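Long-range contacts in peptide ABC transporter permease (Staphylococcus hominis, PDB 6EXS), which probably carries peptides across the cell membrane as a POT family transporter and binds a thioalcohol-conjugated dipeptide, a precursor of human axillary malodour: residues 95-106 and 182-193; 264-272 and 285-293. All coordinates share one frame; numbering follows the deposited sequence.

Contact 1: 95-106 and 182-193; sequences AVLIIIGHICLS and FLLAAIGMALGL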
loop_
_atom_site.group_PDB
_atom_site.type_symbol
_atom_site.label_atom_id
_atom_site.label_comp_id
_atom_site.label_asym_id
_atom_site.label_seq_id
_atom_site.Cartn_x
_atom_site.Cartn_y
_atom_site.Cartn_z
ATOM N N ALA A 95 6.507 -12.052 -9.427
ATOM C CA ALA A 95 6.343 -11.368 -10.716
ATOM C C ALA A 95 5.508 -12.171 -11.724
ATOM O O ALA A 95 4.652 -11.591 -12.382
ATOM C CB ALA A 95 7.704 -11.031 -11.308
ATOM N N VAL A 96 5.748 -13.504 -11.827
ATOM C CA VAL A 96 5.041 -14.419 -12.733
ATOM C C VAL A 96 3.576 -14.504 -12.291
ATOM O O VAL A 96 2.673 -14.307 -13.106
ATOM C CB VAL A 96 5.741 -15.815 -12.813
ATOM C CG1 VAL A 96 4.884 -16.833 -13.580
ATOM C CG2 VAL A 96 7.122 -15.700 -13.448
ATOM N N LEU A 97 3.353 -14.735 -10.985
ATOM C CA LEU A 97 2.029 -14.794 -10.378
ATOM C C LEU A 97 1.236 -13.490 -10.590
ATOM O O LEU A 97 0.059 -13.562 -10.946
ATOM C CB LEU A 97 2.142 -15.170 -8.898
ATOM C CG LEU A 97 2.544 -16.624 -8.627
ATOM C CD1 LEU A 97 2.829 -16.838 -7.168
ATOM C CD2 LEU A 97 1.453 -17.604 -9.061
ATOM N N ILE A 98 1.901 -12.307 -10.444
ATOM C CA ILE A 98 1.305 -10.982 -10.667
ATOM C C ILE A 98 0.830 -10.848 -12.139
ATOM O O ILE A 98 -0.298 -10.397 -12.361
ATOM C CB ILE A 98 2.252 -9.832 -10.200
ATOM C CG1 ILE A 98 2.292 -9.741 -8.667
ATOM C CG2 ILE A 98 1.872 -8.470 -10.826
ATOM C CD1 ILE A 98 3.520 -9.037 -8.105
ATOM N N ILE A 99 1.670 -11.280 -13.130
ATOM C CA ILE A 99 1.313 -11.257 -14.569
ATOM C C ILE A 99 0.054 -12.114 -14.844
ATOM O O ILE A 99 -0.773 -11.725 -15.671
ATOM C CB ILE A 99 2.495 -11.674 -15.483
ATOM C CG1 ILE A 99 3.650 -10.707 -15.312
ATOM C CG2 ILE A 99 2.085 -11.704 -16.965
ATOM C CD1 ILE A 99 4.999 -11.208 -15.729
ATOM N N ILE A 100 -0.073 -13.282 -14.156
ATOM C CA ILE A 100 -1.207 -14.194 -14.312
ATOM C C ILE A 100 -2.490 -13.490 -13.866
ATOM O O ILE A 100 -3.484 -13.537 -14.587
ATOM C CB ILE A 100 -0.957 -15.579 -13.642
ATOM C CG1 ILE A 100 0.282 -16.274 -14.267
ATOM C CG2 ILE A 100 -2.207 -16.487 -13.727
ATOM C CD1 ILE A 100 0.809 -17.569 -13.525
ATOM N N GLY A 101 -2.414 -12.780 -12.734
ATOM C CA GLY A 101 -3.504 -11.976 -12.190
ATOM C C GLY A 101 -3.955 -10.882 -13.138
ATOM O O GLY A 101 -5.142 -10.587 -13.226
ATOM N N HIS A 102 -3.025 -10.281 -13.871
ATOM C CA HIS A 102 -3.358 -9.249 -14.844
ATOM C C HIS A 102 -4.020 -9.870 -16.084
ATOM O O HIS A 102 -4.926 -9.256 -16.654
ATOM C CB HIS A 102 -2.125 -8.403 -15.210
ATOM C CG HIS A 102 -1.692 -7.439 -14.141
ATOM N ND1 HIS A 102 -2.376 -6.258 -13.910
ATOM C CD2 HIS A 102 -0.616 -7.481 -13.319
ATOM C CE1 HIS A 102 -1.718 -5.642 -12.941
ATOM N NE2 HIS A 102 -0.655 -6.339 -12.552
ATOM N N ILE A 103 -3.595 -11.099 -16.474
ATOM C CA ILE A 103 -4.179 -11.816 -17.611
ATOM C C ILE A 103 -5.639 -12.203 -17.276
ATOM O O ILE A 103 -6.511 -12.023 -18.126
ATOM C CB ILE A 103 -3.283 -12.997 -18.112
ATOM C CG1 ILE A 103 -1.963 -12.452 -18.722
ATOM C CG2 ILE A 103 -4.010 -13.874 -19.146
ATOM C CD1 ILE A 103 -0.786 -13.443 -18.762
ATOM N N CYS A 104 -5.913 -12.638 -16.016
ATOM C CA CYS A 104 -7.262 -12.989 -15.530
ATOM C C CYS A 104 -8.278 -11.888 -15.879
ATOM O O CYS A 104 -9.362 -12.195 -16.383
ATOM C CB CYS A 104 -7.259 -13.270 -14.027
ATOM S SG CYS A 104 -6.403 -14.789 -13.544
ATOM N N LEU A 105 -7.905 -10.605 -15.611
ATOM C CA LEU A 105 -8.725 -9.418 -15.871
ATOM C C LEU A 105 -8.922 -9.101 -17.348
ATOM O O LEU A 105 -9.922 -8.477 -17.691
ATOM C CB LEU A 105 -8.169 -8.191 -15.137
ATOM C CG LEU A 105 -8.493 -8.073 -13.656
ATOM C CD1 LEU A 105 -7.886 -6.848 -13.092
ATOM C CD2 LEU A 105 -10.011 -8.064 -13.390
ATOM N N SER A 106 -7.973 -9.516 -18.215
ATOM C CA SER A 106 -8.030 -9.309 -19.670
ATOM C C SER A 106 -9.025 -10.236 -20.359
ATOM O O SER A 106 -9.597 -9.849 -21.378
ATOM C CB SER A 106 -6.657 -9.508 -20.297
ATOM O OG SER A 106 -5.728 -8.646 -19.666
ATOM N N PHE A 182 -6.670 -3.501 -18.941
ATOM C CA PHE A 182 -6.084 -4.522 -18.072
ATOM C C PHE A 182 -5.046 -5.341 -18.833
ATOM O O PHE A 182 -4.130 -5.869 -18.214
ATOM C CB PHE A 182 -7.169 -5.444 -17.473
ATOM C CG PHE A 182 -8.145 -4.816 -16.499
ATOM C CD1 PHE A 182 -7.692 -4.068 -15.414
ATOM C CD2 PHE A 182 -9.515 -5.003 -16.645
ATOM C CE1 PHE A 182 -8.594 -3.490 -14.511
ATOM C CE2 PHE A 182 -10.417 -4.416 -15.747
ATOM C CZ PHE A 182 -9.947 -3.681 -14.674
ATOM N N LEU A 183 -5.189 -5.444 -20.175
ATOM C CA LEU A 183 -4.226 -6.127 -21.041
ATOM C C LEU A 183 -2.964 -5.265 -21.161
ATOM O O LEU A 183 -1.863 -5.811 -21.129
ATOM C CB LEU A 183 -4.835 -6.450 -22.416
ATOM C CG LEU A 183 -3.945 -7.178 -23.447
ATOM C CD1 LEU A 183 -3.536 -8.587 -22.972
ATOM C CD2 LEU A 183 -4.638 -7.246 -24.803
ATOM N N LEU A 184 -3.127 -3.921 -21.242
ATOM C CA LEU A 184 -2.024 -2.962 -21.303
ATOM C C LEU A 184 -1.185 -3.022 -20.016
ATOM O O LEU A 184 0.045 -3.006 -20.099
ATOM C CB LEU A 184 -2.539 -1.537 -21.586
ATOM C CG LEU A 184 -1.504 -0.438 -21.914
ATOM C CD1 LEU A 184 -0.570 -0.848 -23.060
ATOM C CD2 LEU A 184 -2.196 0.848 -22.315
ATOM N N ALA A 185 -1.848 -3.156 -18.837
ATOM C CA ALA A 185 -1.186 -3.321 -17.540
ATOM C C ALA A 185 -0.440 -4.667 -17.558
ATOM O O ALA A 185 0.721 -4.711 -17.146
ATOM C CB ALA A 185 -2.201 -3.282 -16.405
ATOM N N ALA A 186 -1.064 -5.734 -18.129
ATOM C CA ALA A 186 -0.437 -7.054 -18.265
ATOM C C ALA A 186 0.859 -6.987 -19.087
ATOM O O ALA A 186 1.874 -7.479 -18.618
ATOM C CB ALA A 186 -1.406 -8.049 -18.886
ATOM N N ILE A 187 0.834 -6.337 -20.272
ATOM C CA ILE A 187 1.992 -6.184 -21.165
ATOM C C ILE A 187 3.091 -5.354 -20.474
ATOM O O ILE A 187 4.263 -5.725 -20.545
ATOM C CB ILE A 187 1.585 -5.659 -22.588
ATOM C CG1 ILE A 187 0.709 -6.706 -23.329
ATOM C CG2 ILE A 187 2.810 -5.279 -23.444
ATOM C CD1 ILE A 187 -0.193 -6.156 -24.468
ATOM N N GLY A 188 2.691 -4.297 -19.759
ATOM C CA GLY A 188 3.604 -3.438 -19.010
ATOM C C GLY A 188 4.373 -4.237 -17.981
ATOM O O GLY A 188 5.594 -4.107 -17.867
ATOM N N MET A 189 3.658 -5.121 -17.276
ATOM C CA MET A 189 4.218 -6.015 -16.271
ATOM C C MET A 189 5.145 -7.053 -16.928
ATOM O O MET A 189 6.169 -7.392 -16.345
ATOM C CB MET A 189 3.082 -6.657 -15.455
ATOM C CG MET A 189 3.533 -7.534 -14.313
ATOM S SD MET A 189 4.701 -6.810 -13.158
ATOM C CE MET A 189 5.315 -8.225 -12.412
ATOM N N ALA A 190 4.822 -7.513 -18.158
ATOM C CA ALA A 190 5.680 -8.461 -18.892
ATOM C C ALA A 190 7.043 -7.808 -19.232
ATOM O O ALA A 190 8.065 -8.484 -19.147
ATOM C CB ALA A 190 4.990 -8.945 -20.163
ATOM N N LEU A 191 7.055 -6.483 -19.553
ATOM C CA LEU A 191 8.269 -5.714 -19.858
ATOM C C LEU A 191 9.206 -5.686 -18.665
ATOM O O LEU A 191 10.413 -5.845 -18.842
ATOM C CB LEU A 191 7.949 -4.279 -20.317
ATOM C CG LEU A 191 7.287 -4.105 -21.686
ATOM C CD1 LEU A 191 7.257 -2.630 -22.082
ATOM C CD2 LEU A 191 8.001 -4.928 -22.777
ATOM N N GLY A 192 8.632 -5.510 -17.468
ATOM C CA GLY A 192 9.343 -5.537 -16.202
ATOM C C GLY A 192 9.996 -6.887 -15.995
ATOM O O GLY A 192 11.194 -6.951 -15.696
ATOM N N LEU A 193 9.219 -7.985 -16.213
ATOM C CA LEU A 193 9.698 -9.373 -16.095
ATOM C C LEU A 193 10.832 -9.684 -17.098
ATOM O O LEU A 193 11.849 -10.254 -16.700
ATOM C CB LEU A 193 8.542 -10.391 -16.237
ATOM C CG LEU A 193 8.910 -11.871 -16.022
ATOM C CD1 LEU A 193 9.085 -12.201 -14.555
ATOM C CD2 LEU A 193 7.893 -12.801 -16.637
HETATM O O HOH W 1 -4.717 -5.593 -15.174
#
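Met189 and His102 lead an antiparallel packing of two transmembrane helices, 74-106 and 178-204, in the Major Facilitator Superfamily fold of this POT transporter. The segment axes approach to 8.1 Å, with 160° between their directions. Met189 is a knob in a hole formed by Ala95, Ile98, Ile99 and His102. Met189 CG, anti to the backbone N (chi1 -176°), meets Ile99 CG1 tightly at 3.3 Å. A bend at chi2 then turns the thioether along helix 74-106, and Met189 CE ends 3.4 Å from Ala95 O, beside Ile98 CG2. Leu193 extends the apolar seam: its CD2 lies 3.4 Å from Ile99 CD1, and its CD1 packs on Ala95 CB. Ala186, having only a methyl, lets the backbones come close near the middle, where His102 CB rests 3.7 Å from Ala186 CA. Leu105 CD1 sits over one face of the Phe182 ring, 3.8 Å from its centroid, as a CH-pi contact. Tyr42 of helix 16-44 meets Phe182 edge-to-face. A water in the plane of the imidazole lies 2.7 Å from His102 ND1 and donates to Phe182 O at 3.1 Å. The seam thus rests on shape and close packing, and the water gives buried ND1 a polar partner.

Contact 2: 264-272 and 285-293; sequences PIIYFTTML and VKAFIPLFI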
loop_
_atom_site.group_PDB
_atom_site.type_symbol
_atom_site.label_atom_id
_atom_site.label_comp_id
_atom_site.label_asym_id
_atom_site.label_seq_id
_atom_site.Cartn_x
_atom_site.Cartn_y
_atom_site.Cartn_z
ATOM N N PRO A 264 -1.700 -6.699 14.716
ATOM C CA PRO A 264 -0.956 -5.709 15.528
ATOM C C PRO A 264 -0.855 -6.104 17.010
ATOM O O PRO A 264 0.217 -5.950 17.599
ATOM C CB PRO A 264 -1.750 -4.413 15.347
ATOM C CG PRO A 264 -2.611 -4.629 14.167
ATOM C CD PRO A 264 -2.880 -6.082 14.071
ATOM N N ILE A 265 -1.951 -6.642 17.599
ATOM C CA ILE A 265 -1.977 -7.098 18.996
ATOM C C ILE A 265 -0.928 -8.211 19.190
ATOM O O ILE A 265 -0.074 -8.074 20.068
ATOM C CB ILE A 265 -3.407 -7.504 19.490
ATOM C CG1 ILE A 265 -4.380 -6.292 19.454
ATOM C CG2 ILE A 265 -3.353 -8.147 20.906
ATOM C CD1 ILE A 265 -5.881 -6.627 19.502
ATOM N N ILE A 266 -0.957 -9.261 18.326
ATOM C CA ILE A 266 -0.021 -10.395 18.344
ATOM C C ILE A 266 1.436 -9.904 18.285
ATOM O O ILE A 266 2.276 -10.402 19.038
ATOM C CB ILE A 266 -0.361 -11.432 17.226
ATOM C CG1 ILE A 266 -1.690 -12.169 17.536
ATOM C CG2 ILE A 266 0.783 -12.448 17.000
ATOM C CD1 ILE A 266 -2.355 -12.877 16.325
ATOM N N TYR A 267 1.719 -8.906 17.427
ATOM C CA TYR A 267 3.057 -8.348 17.255
ATOM C C TYR A 267 3.534 -7.564 18.463
ATOM O O TYR A 267 4.628 -7.850 18.952
ATOM C CB TYR A 267 3.175 -7.529 15.955
ATOM C CG TYR A 267 3.431 -8.407 14.748
ATOM C CD1 TYR A 267 4.726 -8.798 14.409
ATOM C CD2 TYR A 267 2.379 -8.906 13.984
ATOM C CE1 TYR A 267 4.966 -9.643 13.328
ATOM C CE2 TYR A 267 2.606 -9.764 12.912
ATOM C CZ TYR A 267 3.903 -10.122 12.582
ATOM O OH TYR A 267 4.139 -10.953 11.521
ATOM N N PHE A 268 2.726 -6.610 18.967
ATOM C CA PHE A 268 3.115 -5.826 20.142
ATOM C C PHE A 268 3.244 -6.700 21.398
ATOM O O PHE A 268 4.189 -6.507 22.163
ATOM C CB PHE A 268 2.197 -4.605 20.365
ATOM C CG PHE A 268 2.484 -3.410 19.476
ATOM C CD1 PHE A 268 3.603 -2.610 19.693
ATOM C CD2 PHE A 268 1.621 -3.067 18.440
ATOM C CE1 PHE A 268 3.870 -1.510 18.868
ATOM C CE2 PHE A 268 1.886 -1.966 17.619
ATOM C CZ PHE A 268 3.008 -1.195 17.840
ATOM N N THR A 269 2.339 -7.694 21.568
ATOM C CA THR A 269 2.337 -8.641 22.691
ATOM C C THR A 269 3.611 -9.493 22.696
ATOM O O THR A 269 4.269 -9.554 23.732
ATOM C CB THR A 269 1.039 -9.468 22.724
ATOM O OG1 THR A 269 -0.080 -8.578 22.786
ATOM C CG2 THR A 269 0.983 -10.436 23.894
ATOM N N THR A 270 3.974 -10.114 21.543
ATOM C CA THR A 270 5.188 -10.944 21.377
ATOM C C THR A 270 6.469 -10.175 21.738
ATOM O O THR A 270 7.354 -10.736 22.383
ATOM C CB THR A 270 5.255 -11.517 19.946
ATOM O OG1 THR A 270 4.093 -12.313 19.707
ATOM C CG2 THR A 270 6.500 -12.353 19.696
ATOM N N MET A 271 6.554 -8.897 21.326
ATOM C CA MET A 271 7.706 -8.038 21.583
ATOM C C MET A 271 7.808 -7.593 23.039
ATOM O O MET A 271 8.905 -7.626 23.601
ATOM C CB MET A 271 7.737 -6.850 20.617
ATOM C CG MET A 271 8.183 -7.244 19.233
ATOM S SD MET A 271 8.582 -5.838 18.185
ATOM C CE MET A 271 6.961 -5.447 17.547
ATOM N N LEU A 272 6.673 -7.220 23.662
ATOM C CA LEU A 272 6.641 -6.797 25.067
ATOM C C LEU A 272 6.830 -7.971 26.044
ATOM O O LEU A 272 7.138 -7.740 27.218
ATOM C CB LEU A 272 5.340 -6.026 25.399
ATOM C CG LEU A 272 5.108 -4.641 24.758
ATOM C CD1 LEU A 272 3.659 -4.221 24.906
ATOM C CD2 LEU A 272 6.016 -3.569 25.359
ATOM N N VAL A 285 9.204 0.028 22.311
ATOM C CA VAL A 285 8.085 -0.743 21.740
ATOM C C VAL A 285 6.758 -0.105 22.184
ATOM O O VAL A 285 5.909 0.169 21.335
ATOM C CB VAL A 285 8.163 -2.261 22.086
ATOM C CG1 VAL A 285 6.903 -3.008 21.644
ATOM C CG2 VAL A 285 9.407 -2.900 21.476
ATOM N N LYS A 286 6.594 0.158 23.504
ATOM C CA LYS A 286 5.386 0.807 24.027
ATOM C C LYS A 286 5.266 2.256 23.527
ATOM O O LYS A 286 4.151 2.749 23.348
ATOM C CB LYS A 286 5.255 0.687 25.562
ATOM C CG LYS A 286 6.424 1.223 26.375
ATOM C CD LYS A 286 6.092 1.239 27.858
ATOM C CE LYS A 286 7.222 1.764 28.709
ATOM N NZ LYS A 286 8.147 0.681 29.129
ATOM N N ALA A 287 6.416 2.904 23.237
ATOM C CA ALA A 287 6.484 4.256 22.681
ATOM C C ALA A 287 5.964 4.284 21.236
ATOM O O ALA A 287 5.544 5.344 20.773
ATOM C CB ALA A 287 7.913 4.770 22.725
ATOM N N PHE A 288 5.997 3.123 20.532
ATOM C CA PHE A 288 5.524 2.988 19.155
ATOM C C PHE A 288 3.998 2.829 19.056
ATOM O O PHE A 288 3.424 3.221 18.040
ATOM C CB PHE A 288 6.261 1.864 18.389
ATOM C CG PHE A 288 6.085 1.964 16.883
ATOM C CD1 PHE A 288 6.905 2.788 16.122
ATOM C CD2 PHE A 288 5.066 1.267 16.234
ATOM C CE1 PHE A 288 6.715 2.909 14.739
ATOM C CE2 PHE A 288 4.876 1.392 14.854
ATOM C CZ PHE A 288 5.704 2.207 14.114
ATOM N N ILE A 289 3.347 2.263 20.100
ATOM C CA ILE A 289 1.890 2.061 20.173
ATOM C C ILE A 289 1.114 3.358 19.778
ATOM O O ILE A 289 0.287 3.247 18.872
ATOM C CB ILE A 289 1.436 1.449 21.539
ATOM C CG1 ILE A 289 1.912 -0.012 21.663
ATOM C CG2 ILE A 289 -0.082 1.546 21.731
ATOM C CD1 ILE A 289 2.015 -0.567 23.101
ATOM N N PRO A 290 1.377 4.579 20.351
ATOM C CA PRO A 290 0.636 5.777 19.897
ATOM C C PRO A 290 0.914 6.123 18.436
ATOM O O PRO A 290 -0.012 6.542 17.735
ATOM C CB PRO A 290 1.123 6.884 20.836
ATOM C CG PRO A 290 1.720 6.180 21.994
ATOM C CD PRO A 290 2.311 4.935 21.440
ATOM N N LEU A 291 2.179 5.911 17.970
ATOM C CA LEU A 291 2.598 6.125 16.575
ATOM C C LEU A 291 1.850 5.148 15.632
ATOM O O LEU A 291 1.585 5.505 14.480
ATOM C CB LEU A 291 4.126 5.969 16.411
ATOM C CG LEU A 291 5.021 7.010 17.095
ATOM C CD1 LEU A 291 6.434 6.494 17.242
ATOM C CD2 LEU A 291 5.061 8.305 16.321
ATOM N N PHE A 292 1.499 3.928 16.133
ATOM C CA PHE A 292 0.738 2.925 15.384
ATOM C C PHE A 292 -0.705 3.424 15.139
ATOM O O PHE A 292 -1.197 3.314 14.014
ATOM C CB PHE A 292 0.741 1.537 16.076
ATOM C CG PHE A 292 0.082 0.468 15.227
ATOM C CD1 PHE A 292 -1.297 0.273 15.268
ATOM C CD2 PHE A 292 0.833 -0.301 14.343
ATOM C CE1 PHE A 292 -1.912 -0.658 14.427
ATOM C CE2 PHE A 292 0.215 -1.234 13.504
ATOM C CZ PHE A 292 -1.153 -1.400 13.546
ATOM N N ILE A 293 -1.362 3.964 16.195
ATOM C CA ILE A 293 -2.712 4.541 16.149
ATOM C C ILE A 293 -2.699 5.742 15.178
ATOM O O ILE A 293 -3.503 5.760 14.246
ATOM C CB ILE A 293 -3.262 4.921 17.567
ATOM C CG1 ILE A 293 -3.038 3.802 18.628
ATOM C CG2 ILE A 293 -4.735 5.361 17.519
ATOM C CD1 ILE A 293 -3.713 2.386 18.379
#
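Phe268 is the central knob of an antiparallel pair of transmembrane helices, 249-273 and 279-302, in the Major Facilitator Superfamily fold. Its ring fills a hole made by Val285, Phe288, Ile289 and Phe292. The segment axes stay 10.7 Å apart, and large side chains bridge the distance. Phe268 CG is anti to its carbonyl carbon, and the ring reaches across to helix 279-302. Ile289 CG1 covers one face, 3.9 Å from the ring centroid. Phe288 and Phe292 meet the ring at its edge. Both have CG anti to the backbone N (chi1 -163° and -174°), which swings the rings toward the C-terminal end of 285-293, past the end of the Phe268 ring. The edge of Phe268 points at the face of Phe292 in an offset T-shaped pair, planes at 88° and centroids 5.7 Å apart. Phe288 instead comes edge to edge, its CD2 3.6 Å from Phe268 CZ. At one end Leu272 and Val285 lie alongside, pointing opposite ways, with Leu272 CD2 3.9 Å from Val285 CG1. Helix 430-451 adds Met433 on Phe288 and Thr440 on Phe292. At the other end Pro264 stands across Phe292, with Pro264 CB 3.6 Å from Phe292 CZ.

Contacts 1 and 2 each join two antiparallel helices of the same chain, but they do not touch. Their centres are 37 Å apart, and their nearest atoms about 20 Å. They lie on opposite sides of the chain's centre and follow one another in sequence. The helix axes are closer in contact 1. The bound conjugated peptide is about 14 Å from the side chain of Ile98 in contact 1. Helix 279-302, which carries 285-293, also supplies Gln302 to that pocket. A bound monoolein lies about 5 Å from the side chain of Val96, and one lies about 9 Å from that of Met271.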